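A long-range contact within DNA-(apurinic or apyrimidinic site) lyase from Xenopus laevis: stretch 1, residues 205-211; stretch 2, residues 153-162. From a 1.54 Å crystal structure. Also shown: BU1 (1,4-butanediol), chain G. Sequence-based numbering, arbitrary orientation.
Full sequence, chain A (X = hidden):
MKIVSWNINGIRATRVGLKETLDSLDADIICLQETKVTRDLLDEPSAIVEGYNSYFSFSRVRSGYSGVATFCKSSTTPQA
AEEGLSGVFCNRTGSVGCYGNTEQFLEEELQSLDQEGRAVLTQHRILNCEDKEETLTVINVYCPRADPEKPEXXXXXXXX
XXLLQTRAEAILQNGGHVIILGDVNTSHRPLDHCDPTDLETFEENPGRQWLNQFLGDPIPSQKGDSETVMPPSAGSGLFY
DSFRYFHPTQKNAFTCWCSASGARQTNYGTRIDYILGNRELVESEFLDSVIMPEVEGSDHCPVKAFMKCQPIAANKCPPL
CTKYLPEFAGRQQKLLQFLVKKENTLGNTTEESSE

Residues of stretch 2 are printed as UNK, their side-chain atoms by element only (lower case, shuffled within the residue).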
# COMPACT_ATOMS: atom_id res chain seq x y z
N ASN A 205 -10.91 11.53 -17.04
CA ASN A 205 -9.56 11.32 -16.54
C ASN A 205 -9.17 9.85 -16.69
O ASN A 205 -9.87 8.99 -16.17
CB ASN A 205 -9.56 11.75 -15.06
CG ASN A 205 -8.27 11.48 -14.36
OD1 ASN A 205 -7.78 10.33 -14.29
ND2 ASN A 205 -7.72 12.52 -13.76
N PRO A 206 -8.06 9.52 -17.36
CA PRO A 206 -7.74 8.09 -17.59
C PRO A 206 -7.44 7.30 -16.32
O PRO A 206 -7.72 6.09 -16.29
CB PRO A 206 -6.51 8.15 -18.53
CG PRO A 206 -5.93 9.47 -18.32
CD PRO A 206 -7.08 10.40 -18.04
N GLY A 207 -6.95 7.93 -15.26
CA GLY A 207 -6.74 7.23 -14.02
C GLY A 207 -8.07 6.91 -13.36
O GLY A 207 -8.25 5.84 -12.76
N ARG A 208 -9.02 7.84 -13.47
CA ARG A 208 -10.33 7.61 -12.89
C ARG A 208 -11.10 6.60 -13.70
O ARG A 208 -11.82 5.76 -13.13
CB ARG A 208 -11.07 8.95 -12.80
CG ARG A 208 -12.33 8.89 -12.09
CD ARG A 208 -12.82 10.31 -11.85
NE ARG A 208 -11.95 10.98 -10.88
CZ ARG A 208 -11.35 12.15 -11.03
NH1 ARG A 208 -11.48 12.88 -12.14
NH2 ARG A 208 -10.61 12.59 -10.04
N GLN A 209 -10.92 6.59 -15.01
CA GLN A 209 -11.51 5.52 -15.81
C GLN A 209 -10.96 4.17 -15.35
O GLN A 209 -11.70 3.17 -15.29
CB GLN A 209 -11.23 5.72 -17.30
CG GLN A 209 -11.96 6.91 -17.89
CD GLN A 209 -11.56 7.16 -19.35
OE1 GLN A 209 -10.58 6.60 -19.84
NE2 GLN A 209 -12.31 8.01 -20.03
N TRP A 210 -9.66 4.12 -15.08
CA TRP A 210 -9.07 2.87 -14.60
C TRP A 210 -9.71 2.43 -13.30
O TRP A 210 -10.12 1.27 -13.15
CB TRP A 210 -7.54 3.03 -14.45
CG TRP A 210 -6.98 1.80 -13.81
CD1 TRP A 210 -6.79 0.61 -14.41
CD2 TRP A 210 -6.67 1.64 -12.46
NE1 TRP A 210 -6.33 -0.30 -13.51
CE2 TRP A 210 -6.27 0.29 -12.27
CE3 TRP A 210 -6.66 2.49 -11.34
CZ2 TRP A 210 -5.86 -0.19 -11.04
CZ3 TRP A 210 -6.25 2.00 -10.13
CH2 TRP A 210 -5.87 0.66 -9.99
N LEU A 211 -9.82 3.35 -12.35
CA LEU A 211 -10.41 3.02 -11.06
C LEU A 211 -11.85 2.57 -11.21
O LEU A 211 -12.29 1.63 -10.52
CB LEU A 211 -10.36 4.23 -10.14
CG LEU A 211 -9.47 4.28 -8.93
CD1 LEU A 211 -9.95 5.40 -8.03
CD2 LEU A 211 -9.39 2.96 -8.18
N UNK A 153 5.87 10.42 -17.85
CA UNK A 153 5.47 9.93 -16.57
C UNK A 153 3.96 9.70 -16.44
O UNK A 153 3.56 8.87 -15.66
c UNK A 153 8.26 8.20 -13.01
c UNK A 153 8.13 9.66 -15.02
c UNK A 153 5.95 10.91 -15.46
n UNK A 153 7.92 7.97 -11.74
c UNK A 153 7.45 11.00 -15.39
n UNK A 153 9.07 7.38 -13.65
n UNK A 153 7.79 9.29 -13.64
N UNK A 154 3.16 10.38 -17.31
CA UNK A 154 1.74 10.05 -17.33
C UNK A 154 1.53 8.64 -17.87
O UNK A 154 0.75 7.87 -17.32
c UNK A 154 -1.24 11.81 -19.07
c UNK A 154 -2.73 11.52 -19.14
c UNK A 154 0.97 11.06 -18.16
c UNK A 154 -0.53 10.85 -18.10
n UNK A 154 -3.49 12.52 -19.95
N UNK A 155 2.29 8.30 -18.91
CA UNK A 155 2.22 6.94 -19.44
C UNK A 155 2.70 5.93 -18.42
O UNK A 155 2.05 4.90 -18.18
c UNK A 155 3.10 6.84 -20.68
c UNK A 155 2.96 5.49 -21.33
o UNK A 155 2.73 7.84 -21.63
N UNK A 156 3.79 6.24 -17.73
CA UNK A 156 4.28 5.37 -16.67
C UNK A 156 3.21 5.09 -15.63
O UNK A 156 3.03 3.97 -15.20
c UNK A 156 6.07 5.52 -13.67
c UNK A 156 7.20 4.31 -15.32
c UNK A 156 6.72 4.79 -12.66
c UNK A 156 7.66 3.85 -13.06
c UNK A 156 5.55 6.02 -16.07
c UNK A 156 6.27 5.27 -14.99
o UNK A 156 8.32 3.11 -12.07
c UNK A 156 7.85 3.57 -14.34
N UNK A 157 2.50 6.14 -15.20
CA UNK A 157 1.49 5.98 -14.17
C UNK A 157 0.36 5.03 -14.63
O UNK A 157 -0.07 4.14 -13.87
n UNK A 157 -2.35 9.92 -10.96
c UNK A 157 -0.74 8.71 -12.48
c UNK A 157 -0.14 7.31 -12.72
c UNK A 157 0.92 7.38 -13.82
c UNK A 157 -1.67 8.63 -11.26
N UNK A 158 -0.10 5.22 -15.88
CA UNK A 158 -1.21 4.40 -16.38
C UNK A 158 -0.74 2.95 -16.57
O UNK A 158 -1.49 2.02 -16.27
c UNK A 158 -2.69 7.04 -18.82
c UNK A 158 -3.55 6.36 -16.61
c UNK A 158 -1.76 4.99 -17.66
c UNK A 158 -2.32 6.42 -17.48
N UNK A 159 0.50 2.77 -17.02
CA UNK A 159 1.05 1.41 -17.14
C UNK A 159 1.24 0.75 -15.80
O UNK A 159 1.00 -0.45 -15.65
n UNK A 159 2.89 -1.99 -21.85
n UNK A 159 2.26 -0.20 -20.58
c UNK A 159 1.95 -1.14 -21.44
c UNK A 159 2.10 1.89 -19.41
n UNK A 159 0.71 -1.22 -21.89
c UNK A 159 2.33 1.45 -17.95
c UNK A 159 1.35 0.87 -20.19
N UNK A 160 1.60 1.52 -14.76
CA UNK A 160 1.69 0.98 -13.41
C UNK A 160 0.34 0.49 -12.92
O UNK A 160 0.23 -0.59 -12.37
c UNK A 160 4.17 0.57 -9.55
c UNK A 160 3.24 0.62 -8.56
c UNK A 160 2.26 2.04 -12.48
c UNK A 160 3.84 1.04 -10.83
c UNK A 160 1.99 1.11 -8.80
c UNK A 160 1.66 1.59 -10.09
c UNK A 160 2.59 1.55 -11.11
N UNK A 161 -0.72 1.29 -13.15
CA UNK A 161 -2.06 0.85 -12.82
C UNK A 161 -2.43 -0.44 -13.54
O UNK A 161 -3.02 -1.34 -12.92
c UNK A 161 -2.96 4.31 -10.25
o UNK A 161 -3.75 6.60 -9.99
c UNK A 161 -3.52 5.43 -10.77
c UNK A 161 -3.05 1.92 -13.22
c UNK A 161 -3.89 5.46 -12.08
c UNK A 161 -2.79 3.16 -11.03
c UNK A 161 -3.14 3.16 -12.35
c UNK A 161 -3.70 4.31 -12.87
N UNK A 162 -2.07 -0.56 -14.82
CA UNK A 162 -2.43 -1.77 -15.55
C UNK A 162 -1.65 -2.96 -15.00
O UNK A 162 -2.23 -4.05 -14.82
n UNK A 162 -2.73 -4.29 -19.41
c UNK A 162 -1.87 -3.36 -18.88
c UNK A 162 -3.90 -4.18 -18.81
c UNK A 162 -2.13 -1.56 -17.03
c UNK A 162 -2.55 -2.69 -17.91
n UNK A 162 -3.82 -3.21 -17.91
C1 BU1 G . -5.03 11.47 -11.34
C2 BU1 G . -5.37 10.41 -12.40
C3 BU1 G . -4.19 10.08 -13.32
C4 BU1 G . -4.53 10.33 -14.80
O5 BU1 G . -6.19 12.19 -11.00
O6 BU1 G . -3.40 10.87 -15.43

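Position 153 carries seven side-chain atoms: three carbons, a nitrogen, then a carbon holding two more nitrogens. It lies far from stretch 1. The residue is R153.

Position 154 has four carbons in a row ending in nitrogen. Its CA-to-CB bond points sideways, but the end comes nearer, and its last carbon lies 3.9 Å from P206 CG. This is K154.

Position 155 has one carbon carrying an oxygen and a carbon. It is out of reach of stretch 1. It is T155.

Position 156 has one carbon, then a ring of six carbons bearing an oxygen. The phenol points well clear of stretch 1. It is Y156.

Position 157 again shows four carbons in a row and a terminal nitrogen. It makes no contact with stretch 1 but reaches the butanediol, its nitrogen 3.0 Å from BU1 C3. It is K157.

Position 158 has four carbons, forked at the second. One branch tip is 4.0 Å from P206 CB and also 4.0 Å from G207 N. The residue is L158, and that tip is CD2.

Position 159 has three carbons, a nitrogen and a carbon with two more nitrogens. It is out of reach of stretch 1. It is R159.

Position 160 has one carbon and a six-carbon ring without oxygen. It too is out of reach. It is F160.

Position 161 has one carbon and a six-carbon ring bearing an oxygen. CB sits over the face of the W210 five-membered ring, 3.7 Å from W210 CD2. The ring lies against the W210 six-membered ring, and one of its carbons is 3.9 Å from G207 CA. It is Y161.

Position 162 has one carbon and a five-membered ring of three carbons and two nitrogens, an imidazole. Its CA-to-CB bond points away from stretch 1. It is H162.

The two helices run nearly parallel, their axes 10.5 Å apart at closest approach. No hydrogen bond crosses between them, so packing makes the contact. Its centre is the offset stack of W210 and Y161, with planes 5° apart and ring centroids separated by 4.3 Å. G207 has no side chain; an ideal CB there would be tight against Y161 CE2 and would clash with BU1 C2. P206 adds apolar contact with L158. N205 caps the stretch 1 helix: its OD1 accepts from R208 N at 2.9 Å, and from G207 N at 2.7 Å in a weak bond.

Stretch 2, residues 153-162: RKTYKLRFYH
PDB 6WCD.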